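Local coordinates for putative sugar ABC transporter, substrate-binding protein (Clostridium phytofermentans, PDB 4WZZ), which binds L-rhamnose in the cleft between its two lobes and probably serves as the solute-binding component of a sugar ABC transporter, at residues L273-E278 and M294-P299; I244-T249 and V268-L273; T56-V61 and Q110-I115; C103-I108 and E126-E131. One frame throughout, in Å; residues are numbered along the deposited sequence.

Interaction 1: residues L273-E278 and M294-P299. With RAM (alpha-L-rhamnopyranose), chain B.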
loop_
_atom_site.group_PDB
_atom_site.type_symbol
_atom_site.label_atom_id
_atom_site.label_comp_id
_atom_site.label_asym_id
_atom_site.label_seq_id
_atom_site.Cartn_x
_atom_site.Cartn_y
_atom_site.Cartn_z
ATOM N N LEU A 273 -2.078 -7.162 -5.414
ATOM C CA LEU A 273 -1.134 -6.825 -4.341
ATOM C C LEU A 273 -1.613 -7.521 -3.077
ATOM O O LEU A 273 -2.596 -7.120 -2.487
ATOM C CB LEU A 273 -1.085 -5.295 -4.161
ATOM C CG LEU A 273 -0.674 -4.542 -5.437
ATOM C CD1 LEU A 273 -0.723 -3.039 -5.202
ATOM C CD2 LEU A 273 0.715 -5.002 -5.966
ATOM N N GLY A 274 -0.917 -8.567 -2.655
ATOM C CA GLY A 274 -1.386 -9.366 -1.546
ATOM C C GLY A 274 -0.297 -9.805 -0.567
ATOM O O GLY A 274 0.899 -9.771 -0.866
ATOM N N LEU A 275 -0.734 -10.237 0.610
ATOM C CA LEU A 275 0.172 -10.760 1.634
ATOM C C LEU A 275 0.460 -12.212 1.327
ATOM O O LEU A 275 -0.476 -12.998 1.157
ATOM C CB LEU A 275 -0.458 -10.688 3.024
ATOM C CG LEU A 275 -0.565 -9.287 3.646
ATOM C CD1 LEU A 275 -1.279 -9.351 4.971
ATOM C CD2 LEU A 275 0.785 -8.638 3.848
ATOM N N PRO A 276 1.746 -12.581 1.250
ATOM C CA PRO A 276 2.064 -14.009 1.072
ATOM C C PRO A 276 1.361 -14.942 2.078
ATOM O O PRO A 276 0.864 -16.028 1.720
ATOM C CB PRO A 276 3.588 -14.038 1.237
ATOM C CG PRO A 276 4.043 -12.666 0.733
ATOM C CD PRO A 276 2.959 -11.732 1.255
ATOM N N SER A 277 1.290 -14.524 3.331
ATOM C CA SER A 277 0.653 -15.310 4.395
ATOM C C SER A 277 -0.819 -15.640 4.095
ATOM O O SER A 277 -1.286 -16.743 4.381
ATOM C CB SER A 277 0.757 -14.575 5.732
ATOM O OG SER A 277 0.060 -13.339 5.665
ATOM N N GLU A 278 -1.545 -14.684 3.530
ATOM C CA GLU A 278 -2.953 -14.860 3.192
ATOM C C GLU A 278 -3.178 -15.564 1.847
ATOM O O GLU A 278 -4.176 -16.271 1.654
ATOM C CB GLU A 278 -3.633 -13.490 3.151
ATOM C CG GLU A 278 -3.733 -12.837 4.506
ATOM C CD GLU A 278 -4.588 -11.583 4.477
ATOM O OE1 GLU A 278 -4.386 -10.732 3.597
ATOM O OE2 GLU A 278 -5.458 -11.447 5.351
HETATM N N MSE A 294 1.447 -12.807 -7.854
HETATM C CA MSE A 294 1.033 -11.459 -7.457
HETATM C C MSE A 294 2.270 -10.730 -6.939
HETATM O O MSE A 294 3.387 -11.254 -7.029
HETATM C CB MSE A 294 -0.085 -11.534 -6.424
HETATM C CG MSE A 294 0.231 -12.368 -5.221
HETATM SE SE MSE A 294 1.129 -11.287 -3.871
HETATM C CE MSE A 294 1.147 -12.643 -2.388
ATOM N N PHE A 295 2.094 -9.508 -6.444
ATOM C CA PHE A 295 3.228 -8.692 -6.028
ATOM C C PHE A 295 2.980 -8.033 -4.690
ATOM O O PHE A 295 1.851 -7.740 -4.316
ATOM C CB PHE A 295 3.493 -7.578 -7.057
ATOM C CG PHE A 295 3.691 -8.091 -8.446
ATOM C CD1 PHE A 295 2.600 -8.385 -9.242
ATOM C CD2 PHE A 295 4.964 -8.295 -8.954
ATOM C CE1 PHE A 295 2.768 -8.892 -10.505
ATOM C CE2 PHE A 295 5.117 -8.791 -10.240
ATOM C CZ PHE A 295 4.029 -9.089 -10.990
ATOM N N LEU A 296 4.061 -7.751 -3.980
ATOM C CA LEU A 296 3.972 -6.824 -2.863
ATOM C C LEU A 296 5.370 -6.295 -2.586
ATOM O O LEU A 296 6.118 -6.006 -3.533
ATOM C CB LEU A 296 3.307 -7.486 -1.638
ATOM C CG LEU A 296 2.624 -6.490 -0.678
ATOM C CD1 LEU A 296 1.308 -5.985 -1.258
ATOM C CD2 LEU A 296 2.413 -7.115 0.713
ATOM N N TRP A 297 5.708 -6.185 -1.308
ATOM C CA TRP A 297 6.902 -5.524 -0.773
ATOM C C TRP A 297 6.800 -5.841 0.705
ATOM O O TRP A 297 5.783 -6.367 1.146
ATOM C CB TRP A 297 6.887 -3.990 -1.014
ATOM C CG TRP A 297 5.639 -3.402 -0.507
ATOM C CD1 TRP A 297 5.336 -3.084 0.774
ATOM C CD2 TRP A 297 4.472 -3.140 -1.282
ATOM N NE1 TRP A 297 4.047 -2.617 0.853
ATOM C CE2 TRP A 297 3.488 -2.654 -0.401
ATOM C CE3 TRP A 297 4.172 -3.261 -2.636
ATOM C CZ2 TRP A 297 2.210 -2.289 -0.838
ATOM C CZ3 TRP A 297 2.917 -2.883 -3.068
ATOM C CH2 TRP A 297 1.945 -2.419 -2.170
ATOM N N ASN A 298 7.825 -5.533 1.492
ATOM C CA ASN A 298 7.785 -5.900 2.890
ATOM C C ASN A 298 7.143 -4.791 3.717
ATOM O O ASN A 298 7.747 -3.731 3.894
ATOM C CB ASN A 298 9.205 -6.208 3.396
ATOM C CG ASN A 298 9.218 -6.756 4.808
ATOM O OD1 ASN A 298 8.382 -6.405 5.635
ATOM N ND2 ASN A 298 10.202 -7.610 5.107
ATOM N N PRO A 299 5.922 -5.031 4.227
ATOM C CA PRO A 299 5.233 -3.961 4.968
ATOM C C PRO A 299 5.916 -3.615 6.287
ATOM O O PRO A 299 5.795 -2.494 6.789
ATOM C CB PRO A 299 3.835 -4.524 5.211
ATOM C CG PRO A 299 4.028 -6.016 5.187
ATOM C CD PRO A 299 5.141 -6.286 4.202
HETATM C C1 RAM B . -4.124 -2.767 1.644
HETATM C C2 RAM B . -4.060 -1.272 1.933
HETATM C C3 RAM B . -2.659 -0.697 1.722
HETATM C C4 RAM B . -2.073 -1.150 0.389
HETATM C C5 RAM B . -2.174 -2.668 0.250
HETATM C C6 RAM B . -1.693 -3.143 -1.112
HETATM O O1 RAM B . -3.456 -3.446 2.650
HETATM O O2 RAM B . -4.986 -0.679 1.076
HETATM O O3 RAM B . -2.772 0.720 1.821
HETATM O O4 RAM B . -0.722 -0.737 0.297
HETATM O O5 RAM B . -3.498 -3.099 0.417
#
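L273 and G274 lie against M294-L296 where the second lobe of this type I periplasmic binding protein fold turns back toward the first, beside the bound rhamnose. The backbones meet across F295 O. A weak, bent hydrogen bond reaches it from G274 N (3.3 Å), and the L273 CA-H points at it much more directly (CA to O 3.1 Å, 158° at the hydrogen).

The apolar contacts are more extensive. L273 spreads its branches: CD2 lies by the CB of F295, CD1 comes to the CH2 corner of W297, and CB meets L296 CD1 at 3.8 Å while also touching the C6 methyl of the sugar. L275 leans its CD2 on L296 CD2. M294, modelled as selenomethionine, bends at chi2 (87°) and lays its selenium and methyl against the G274 peptide. G274 O, buried and without a polar partner in the model, is packed by M294 CE (3.3 Å) and L296 CB (3.4 Å).

W297 serves the sugar with its edge. Its CG sits between backbone N and carbonyl carbon (chi1 53°), which folds the indole back over its neighbour, so L296 CG lies 3.8 Å above the ring plane, over its centre. Y68 OH bonds to NE1. At the ring edge, in the plane, RAM O4 rests 3.5 Å from W297 CZ2.

Interaction 2: residues I244-T249 and V268-L273. With RAM (alpha-L-rhamnopyranose), chain B.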
loop_
_atom_site.group_PDB
_atom_site.type_symbol
_atom_site.label_atom_id
_atom_site.label_comp_id
_atom_site.label_asym_id
_atom_site.label_seq_id
_atom_site.Cartn_x
_atom_site.Cartn_y
_atom_site.Cartn_z
ATOM N N ILE A 244 -9.210 -10.725 -12.693
ATOM C CA ILE A 244 -9.476 -9.692 -11.696
ATOM C C ILE A 244 -8.125 -9.238 -11.142
ATOM O O ILE A 244 -7.304 -10.050 -10.743
ATOM C CB ILE A 244 -10.391 -10.189 -10.567
ATOM C CG1 ILE A 244 -11.791 -10.522 -11.120
ATOM C CG2 ILE A 244 -10.525 -9.141 -9.470
ATOM C CD1 ILE A 244 -12.678 -11.271 -10.112
ATOM N N CYS A 245 -7.897 -7.934 -11.179
ATOM C CA CYS A 245 -6.705 -7.335 -10.612
ATOM C C CYS A 245 -7.134 -6.606 -9.360
ATOM O O CYS A 245 -7.931 -5.671 -9.415
ATOM C CB CYS A 245 -6.052 -6.377 -11.606
ATOM S SG CYS A 245 -4.607 -5.588 -10.847
ATOM N N ALA A 246 -6.634 -7.062 -8.210
ATOM C CA ALA A 246 -7.018 -6.521 -6.906
ATOM C C ALA A 246 -5.793 -5.899 -6.199
ATOM O O ALA A 246 -5.048 -6.588 -5.459
ATOM C CB ALA A 246 -7.628 -7.651 -6.032
ATOM N N PRO A 247 -5.551 -4.591 -6.417
ATOM C CA PRO A 247 -4.354 -3.963 -5.817
ATOM C C PRO A 247 -4.602 -3.529 -4.371
ATOM O O PRO A 247 -4.441 -2.358 -3.996
ATOM C CB PRO A 247 -4.118 -2.754 -6.719
ATOM C CG PRO A 247 -5.528 -2.364 -7.116
ATOM C CD PRO A 247 -6.195 -3.693 -7.387
ATOM N N THR A 248 -4.982 -4.509 -3.554
ATOM C CA THR A 248 -5.287 -4.313 -2.143
ATOM C C THR A 248 -5.193 -5.685 -1.482
ATOM O O THR A 248 -5.712 -6.671 -2.010
ATOM C CB THR A 248 -6.709 -3.749 -1.891
ATOM O OG1 THR A 248 -7.197 -4.262 -0.644
ATOM C CG2 THR A 248 -7.671 -4.127 -3.019
ATOM N N THR A 249 -4.465 -5.763 -0.382
ATOM C CA THR A 249 -4.269 -7.056 0.253
ATOM C C THR A 249 -5.588 -7.658 0.723
ATOM O O THR A 249 -5.797 -8.870 0.646
ATOM C CB THR A 249 -3.264 -7.000 1.409
ATOM O OG1 THR A 249 -3.787 -6.177 2.455
ATOM C CG2 THR A 249 -1.911 -6.507 0.932
ATOM N N VAL A 268 -11.420 -17.929 -14.149
ATOM C CA VAL A 268 -11.152 -16.535 -13.868
ATOM C C VAL A 268 -9.921 -16.500 -13.003
ATOM O O VAL A 268 -9.886 -17.116 -11.925
ATOM C CB VAL A 268 -12.311 -15.859 -13.093
ATOM C CG1 VAL A 268 -11.982 -14.399 -12.788
ATOM C CG2 VAL A 268 -13.618 -15.979 -13.877
ATOM N N LYS A 269 -8.900 -15.805 -13.482
ATOM C CA LYS A 269 -7.661 -15.717 -12.772
ATOM C C LYS A 269 -7.583 -14.395 -12.016
ATOM O O LYS A 269 -8.350 -13.441 -12.254
ATOM C CB LYS A 269 -6.482 -15.881 -13.719
ATOM C CG LYS A 269 -6.399 -17.252 -14.416
ATOM C CD LYS A 269 -6.314 -18.381 -13.386
ATOM C CE LYS A 269 -6.002 -19.702 -13.995
ATOM N NZ LYS A 269 -5.874 -20.729 -12.933
ATOM N N LEU A 270 -6.664 -14.373 -11.068
ATOM C CA LEU A 270 -6.580 -13.304 -10.091
ATOM C C LEU A 270 -5.123 -12.876 -9.944
ATOM O O LEU A 270 -4.245 -13.713 -9.845
ATOM C CB LEU A 270 -7.086 -13.812 -8.748
ATOM C CG LEU A 270 -7.074 -12.850 -7.557
ATOM C CD1 LEU A 270 -7.964 -11.651 -7.823
ATOM C CD2 LEU A 270 -7.510 -13.592 -6.305
ATOM N N THR A 271 -4.887 -11.573 -9.938
ATOM C CA THR A 271 -3.597 -11.041 -9.529
ATOM C C THR A 271 -3.834 -9.733 -8.770
ATOM O O THR A 271 -4.977 -9.334 -8.518
ATOM C CB THR A 271 -2.614 -10.884 -10.704
ATOM O OG1 THR A 271 -1.292 -10.636 -10.211
ATOM C CG2 THR A 271 -3.028 -9.762 -11.634
ATOM N N GLY A 272 -2.748 -9.101 -8.365
ATOM C CA GLY A 272 -2.844 -7.909 -7.547
ATOM C C GLY A 272 -1.730 -7.778 -6.541
ATOM O O GLY A 272 -0.601 -8.217 -6.781
ATOM N N LEU A 273 -2.078 -7.162 -5.414
ATOM C CA LEU A 273 -1.134 -6.825 -4.341
ATOM C C LEU A 273 -1.613 -7.521 -3.077
ATOM O O LEU A 273 -2.596 -7.120 -2.487
ATOM C CB LEU A 273 -1.085 -5.295 -4.161
ATOM C CG LEU A 273 -0.674 -4.542 -5.437
ATOM C CD1 LEU A 273 -0.723 -3.039 -5.202
ATOM C CD2 LEU A 273 0.715 -5.002 -5.966
HETATM C C1 RAM B . -4.124 -2.767 1.644
HETATM C C2 RAM B . -4.060 -1.272 1.933
HETATM C C3 RAM B . -2.659 -0.697 1.722
HETATM C C4 RAM B . -2.073 -1.150 0.389
HETATM C C5 RAM B . -2.174 -2.668 0.250
HETATM C C6 RAM B . -1.693 -3.143 -1.112
HETATM O O1 RAM B . -3.456 -3.446 2.650
HETATM O O2 RAM B . -4.986 -0.679 1.076
HETATM O O3 RAM B . -2.772 0.720 1.821
HETATM O O4 RAM B . -0.722 -0.737 0.297
HETATM O O5 RAM B . -3.498 -3.099 0.417
#
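A246 O is gripped at the point where the strand pairing with 268-273 runs out. L273 N bonds to it at 3.0 Å from well above the carbonyl plane, 36° out of it, T248 N adds a short but weak bond as the chain turns at P247, and the side-chain-less G272 brings its CA-H to the same oxygen. P247 is the centre of an inverse gamma turn, which swings the chain out of the sheet toward the sugar.

Upstream the pairing is regular and parallel. A246 N gives the shortest bond between the strands, 2.8 Å to T271 O; T271 N reaches I244 O nearly along the C=O axis, and I244 N closes on K269 O in the carbonyl plane. On the face shared by I244, L270 and A246, the CG of L270 stands anti to its N (chi1 179°), which lets CD1 fold across to I244 CB at 3.9 Å. Helix 249-261 packs over this face through I252. C245 and T271 look to the opposite face, against helix 160-174. At the far end, L273 rests CD1 on P247 CB at 3.7 Å.

Beyond the turn, T248 OG1 caps G251 N and also bonds to D222, a pocket residue. T249 OG1 and RAM O1 share a 2.8 Å hydrogen bond, and the backbone N of T249 donates to RAM O5 at 2.9 Å, nearly straight (165°). The turn after the strand thus presents a main-chain N-H at the start of helix 249-261 to the ring oxygen, whose bond the helix dipole probably strengthens.

Interaction 3: residues T56-V61 and Q110-I115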
loop_
_atom_site.group_PDB
_atom_site.type_symbol
_atom_site.label_atom_id
_atom_site.label_comp_id
_atom_site.label_asym_id
_atom_site.label_seq_id
_atom_site.Cartn_x
_atom_site.Cartn_y
_atom_site.Cartn_z
ATOM N N THR A 56 8.023 11.205 20.814
ATOM C CA THR A 56 6.826 10.384 20.716
ATOM C C THR A 56 6.269 10.443 19.291
ATOM O O THR A 56 6.065 11.515 18.736
ATOM C CB THR A 56 5.784 10.859 21.716
ATOM O OG1 THR A 56 6.295 10.674 23.053
ATOM C CG2 THR A 56 4.480 10.061 21.564
ATOM N N TYR A 57 6.042 9.273 18.710
ATOM C CA TYR A 57 5.698 9.172 17.301
ATOM C C TYR A 57 4.379 8.438 17.156
ATOM O O TYR A 57 4.263 7.308 17.626
ATOM C CB TYR A 57 6.758 8.369 16.562
ATOM C CG TYR A 57 8.141 8.954 16.637
ATOM C CD1 TYR A 57 8.916 8.813 17.781
ATOM C CD2 TYR A 57 8.674 9.631 15.555
ATOM C CE1 TYR A 57 10.178 9.338 17.845
ATOM C CE2 TYR A 57 9.937 10.162 15.603
ATOM C CZ TYR A 57 10.690 10.015 16.744
ATOM O OH TYR A 57 11.955 10.571 16.773
ATOM N N ALA A 58 3.400 9.090 16.533
ATOM C CA ALA A 58 2.099 8.471 16.223
ATOM C C ALA A 58 2.076 7.933 14.809
ATOM O O ALA A 58 2.349 8.673 13.853
ATOM C CB ALA A 58 0.994 9.492 16.351
ATOM N N ILE A 59 1.721 6.657 14.650
ATOM C CA ILE A 59 1.452 6.147 13.317
ATOM C C ILE A 59 -0.034 5.892 13.218
ATOM O O ILE A 59 -0.629 5.259 14.086
ATOM C CB ILE A 59 2.257 4.870 12.965
ATOM C CG1 ILE A 59 1.901 4.428 11.530
ATOM C CG2 ILE A 59 2.044 3.785 14.023
ATOM C CD1 ILE A 59 2.833 3.395 10.946
ATOM N N ILE A 60 -0.622 6.437 12.162
ATOM C CA ILE A 60 -2.038 6.303 11.900
ATOM C C ILE A 60 -2.170 5.539 10.605
ATOM O O ILE A 60 -1.854 6.059 9.536
ATOM C CB ILE A 60 -2.717 7.673 11.769
ATOM C CG1 ILE A 60 -2.553 8.449 13.075
ATOM C CG2 ILE A 60 -4.187 7.476 11.473
ATOM C CD1 ILE A 60 -2.986 9.923 12.988
ATOM N N VAL A 61 -2.542 4.271 10.701
ATOM C CA VAL A 61 -2.655 3.460 9.500
ATOM C C VAL A 61 -4.006 3.743 8.827
ATOM O O VAL A 61 -4.778 4.540 9.319
ATOM C CB VAL A 61 -2.493 1.957 9.820
ATOM C CG1 VAL A 61 -1.128 1.687 10.395
ATOM C CG2 VAL A 61 -3.557 1.486 10.786
ATOM N N GLN A 110 -2.617 14.434 22.310
ATOM C CA GLN A 110 -1.641 13.749 23.149
ATOM C C GLN A 110 -0.289 14.470 23.146
ATOM O O GLN A 110 0.596 14.151 23.936
ATOM C CB GLN A 110 -1.449 12.318 22.659
ATOM C CG GLN A 110 -2.656 11.447 22.849
ATOM C CD GLN A 110 -2.430 10.050 22.321
ATOM O OE1 GLN A 110 -1.308 9.539 22.347
ATOM N NE2 GLN A 110 -3.491 9.426 21.827
ATOM N N GLY A 111 -0.124 15.427 22.244
ATOM C CA GLY A 111 1.098 16.212 22.192
ATOM C C GLY A 111 2.284 15.438 21.646
ATOM O O GLY A 111 3.428 15.597 22.105
ATOM N N VAL A 112 2.016 14.588 20.666
ATOM C CA VAL A 112 3.080 13.829 20.016
ATOM C C VAL A 112 4.009 14.756 19.235
ATOM O O VAL A 112 3.651 15.880 18.924
ATOM C CB VAL A 112 2.529 12.760 19.060
ATOM C CG1 VAL A 112 1.555 11.834 19.800
ATOM C CG2 VAL A 112 1.868 13.392 17.812
ATOM N N ASP A 113 5.194 14.251 18.919
ATOM C CA ASP A 113 6.213 15.018 18.211
ATOM C C ASP A 113 6.165 14.803 16.702
ATOM O O ASP A 113 6.622 15.659 15.922
ATOM C CB ASP A 113 7.595 14.634 18.756
ATOM C CG ASP A 113 7.728 14.911 20.241
ATOM O OD1 ASP A 113 7.740 16.107 20.603
ATOM O OD2 ASP A 113 7.838 13.958 21.045
ATOM N N CYS A 114 5.622 13.661 16.292
ATOM C CA CYS A 114 5.621 13.274 14.890
ATOM C C CYS A 114 4.388 12.440 14.605
ATOM O O CYS A 114 3.958 11.658 15.450
ATOM C CB CYS A 114 6.889 12.485 14.593
ATOM S SG CYS A 114 7.036 11.918 12.893
ATOM N N ILE A 115 3.798 12.660 13.437
ATOM C CA ILE A 115 2.704 11.832 12.931
ATOM C C ILE A 115 3.124 11.233 11.595
ATOM O O ILE A 115 3.587 11.946 10.705
ATOM C CB ILE A 115 1.412 12.668 12.754
ATOM C CG1 ILE A 115 0.866 13.071 14.120
ATOM C CG2 ILE A 115 0.336 11.895 11.956
ATOM C CD1 ILE A 115 -0.310 13.995 14.040
#
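D113 reaches across to T56 and holds the first residue of strand 56-60 from the loop that leads into strand 114-117. Its CB lies 3.5 Å from T56 O. CG, set anti to the carbonyl carbon (chi1 -60°), lies 3.8 Å from T56 N, and at the tip OD2 accepts from that N-H at 2.8 Å through its anti lone pair, the one turned from the other oxygen. The same aspartate donates its own N to T56 O (2.9 Å), so side chain and main chain hold both the backbone N and the backbone O of T56. C114 N adds a weak bond to T56 O.

Parallel pairing then takes over, with A58 N bonded almost straight (169°) to C114 O at 2.8 Å. On one face of the sheet the C114 side chain meets the tyrosine: its CB approaches Y57 CD2 obliquely at 3.5 Å, and SG stands 5.1 Å from the ring centroid in an oblique sulfur-aromatic contact. The Y57 hydroxyl is hydrogen-bonded to that of T53. The other face holds A58, I60 and I115, where I60 CD1 touches I115 CG2, with V112 CG1 near the T56 methyl.

Strand 56-60 lies second from the edge of the first lobe's sheet, between outermost strand 86-90 and strand 114-117; helices 67-82 and 299-315 cover the Y57 side, and helix 97-110, ended by a Schellman motif at G111, lies over the A58 and I115 side.

Interaction 4: residues C103-I108 and E126-E131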
loop_
_atom_site.group_PDB
_atom_site.type_symbol
_atom_site.label_atom_id
_atom_site.label_comp_id
_atom_site.label_asym_id
_atom_site.label_seq_id
_atom_site.Cartn_x
_atom_site.Cartn_y
_atom_site.Cartn_z
ATOM N N CYS A 103 -8.490 10.334 14.556
ATOM C CA CYS A 103 -7.193 9.862 15.054
ATOM C C CYS A 103 -6.140 10.964 15.021
ATOM O O CYS A 103 -5.312 11.064 15.918
ATOM C CB CYS A 103 -6.694 8.642 14.266
ATOM S SG CYS A 103 -7.758 7.192 14.393
ATOM N N ILE A 104 -6.136 11.780 13.979
ATOM C CA ILE A 104 -5.164 12.871 13.920
ATOM C C ILE A 104 -5.389 13.778 15.097
ATOM O O ILE A 104 -4.447 14.210 15.772
ATOM C CB ILE A 104 -5.299 13.675 12.635
ATOM C CG1 ILE A 104 -4.948 12.774 11.447
ATOM C CG2 ILE A 104 -4.401 14.914 12.701
ATOM C CD1 ILE A 104 -5.505 13.243 10.136
ATOM N N ASN A 105 -6.651 14.087 15.342
ATOM C CA ASN A 105 -6.979 14.974 16.444
ATOM C C ASN A 105 -6.573 14.395 17.799
ATOM O O ASN A 105 -6.145 15.139 18.678
ATOM C CB ASN A 105 -8.461 15.364 16.416
ATOM C CG ASN A 105 -8.797 16.291 15.248
ATOM O OD1 ASN A 105 -7.937 17.033 14.767
ATOM N ND2 ASN A 105 -10.051 16.251 14.789
ATOM N N ASN A 106 -6.697 13.077 17.956
ATOM C CA ASN A 106 -6.258 12.416 19.180
ATOM C C ASN A 106 -4.743 12.546 19.334
ATOM O O ASN A 106 -4.244 12.812 20.425
ATOM C CB ASN A 106 -6.638 10.933 19.183
ATOM C CG ASN A 106 -8.095 10.690 19.558
ATOM O OD1 ASN A 106 -8.832 11.613 19.919
ATOM N ND2 ASN A 106 -8.510 9.430 19.490
ATOM N N ALA A 107 -4.013 12.359 18.236
ATOM C CA ALA A 107 -2.562 12.465 18.286
ATOM C C ALA A 107 -2.135 13.869 18.694
ATOM O O ALA A 107 -1.259 14.035 19.549
ATOM C CB ALA A 107 -1.946 12.088 16.950
ATOM N N ILE A 108 -2.762 14.880 18.104
ATOM C CA ILE A 108 -2.437 16.260 18.457
ATOM C C ILE A 108 -2.686 16.473 19.947
ATOM O O ILE A 108 -1.835 17.003 20.671
ATOM C CB ILE A 108 -3.273 17.266 17.644
ATOM C CG1 ILE A 108 -2.899 17.208 16.165
ATOM C CG2 ILE A 108 -3.019 18.660 18.136
ATOM C CD1 ILE A 108 -3.894 17.918 15.260
ATOM N N GLU A 126 -6.055 17.543 5.118
ATOM C CA GLU A 126 -5.130 18.663 5.086
ATOM C C GLU A 126 -5.368 19.630 6.255
ATOM O O GLU A 126 -4.411 20.096 6.870
ATOM C CB GLU A 126 -5.164 19.403 3.741
ATOM C CG GLU A 126 -4.266 20.653 3.739
ATOM C CD GLU A 126 -4.003 21.244 2.361
ATOM O OE1 GLU A 126 -4.421 20.664 1.330
ATOM O OE2 GLU A 126 -3.355 22.307 2.324
ATOM N N PRO A 127 -6.632 19.947 6.560
ATOM C CA PRO A 127 -6.796 20.869 7.695
ATOM C C PRO A 127 -6.259 20.317 9.020
ATOM O O PRO A 127 -5.576 21.046 9.744
ATOM C CB PRO A 127 -8.311 21.061 7.769
ATOM C CG PRO A 127 -8.783 20.832 6.381
ATOM C CD PRO A 127 -7.888 19.769 5.811
ATOM N N ALA A 128 -6.552 19.059 9.335
ATOM C CA ALA A 128 -6.104 18.504 10.605
ATOM C C ALA A 128 -4.582 18.390 10.648
ATOM O O ALA A 128 -3.955 18.668 11.681
ATOM C CB ALA A 128 -6.752 17.165 10.856
ATOM N N LEU A 129 -3.985 17.993 9.522
ATOM C CA LEU A 129 -2.543 17.820 9.459
ATOM C C LEU A 129 -1.828 19.161 9.468
ATOM O O LEU A 129 -0.715 19.285 9.993
ATOM C CB LEU A 129 -2.144 17.003 8.231
ATOM C CG LEU A 129 -2.612 15.547 8.286
ATOM C CD1 LEU A 129 -2.237 14.827 6.987
ATOM C CD2 LEU A 129 -2.030 14.831 9.522
ATOM N N THR A 130 -2.460 20.166 8.880
ATOM C CA THR A 130 -1.909 21.515 8.948
ATOM C C THR A 130 -1.942 22.008 10.396
ATOM O O THR A 130 -0.985 22.621 10.866
ATOM C CB THR A 130 -2.676 22.473 8.033
ATOM O OG1 THR A 130 -2.517 22.051 6.677
ATOM C CG2 THR A 130 -2.146 23.899 8.166
ATOM N N GLU A 131 -3.037 21.733 11.101
ATOM C CA GLU A 131 -3.140 22.087 12.518
ATOM C C GLU A 131 -2.030 21.398 13.305
ATOM O O GLU A 131 -1.446 21.986 14.209
ATOM C CB GLU A 131 -4.516 21.708 13.085
ATOM C CG GLU A 131 -4.669 21.941 14.593
ATOM C CD GLU A 131 -4.490 23.412 15.008
ATOM O OE1 GLU A 131 -4.448 24.302 14.126
ATOM O OE2 GLU A 131 -4.383 23.676 16.228
#
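I104 and I108 hold CG1 anti to the carbonyl carbon (chi1 -65° in I104) with an extended chain beyond, which sends both CD1 tips across to helix 126-134, while the CG2 methyl of I104, anti to its backbone N, also faces that helix. E131 has CG opposite its own N (chi1 175°), which lays CG toward I108; the bend at chi2 then turns the carboxylate aside.

I104 does most of the touching. Its CG2 meets A128 CB at 3.7 Å, and its CD1 reaches L129 CD2 at 3.9 Å, the isoleucine and leucine side chains crossing at about a right angle. One turn on, I108 CD1 lies 3.7 Å from A128 O and 4.2 Å from E131 CG, so the glutamate contributes its aliphatic stem here, while its OE2 has a weak bond to Q135. N105 closes the outer margin, OD1 near A128 CB at 4.1 Å. No hydrogen bond spans the two helices.

The small A128 lets the backbones approach at this level, 6.6 Å between the CA atoms of I104 and A128, although the axes of the two segments come no closer than 9.7 Å. Within its own helix, E126 O takes T130 N and T130 OG1 from opposite faces of the carbonyl plane.

The segments run nearly parallel, 9° apart. I104 also touches I60 and I117 of the sheet beneath. Two neighbouring helices lying side by side on one face of a parallel sheet, joined through strand 114-117 between them, are what the Rossmann-like alpha/beta lobe of a type I periplasmic binding protein has.

Overall arrangement
From the N terminus, interaction 3 comes first: it closes the long run from strand 56-60 through strand 86-90 to strand 114-117. Interaction 4 crosses it, because 103-108 lies inside that run and 126-131 beyond it, and the two touch where I60 and I115 meet I104 and A107; together they join two strands of the first lobe's sheet and two helices on one of its faces. Interactions 2 and 1 follow in series in the second lobe. Interaction 2 closes the strand-helix-strand loop around helix 249-261, and interaction 1, sharing L273, closes the turn to strand 294-296, from which the chain returns to the first lobe. Both touch the rhamnose; the centres of interactions 2 and 4 stand about 33 Å apart.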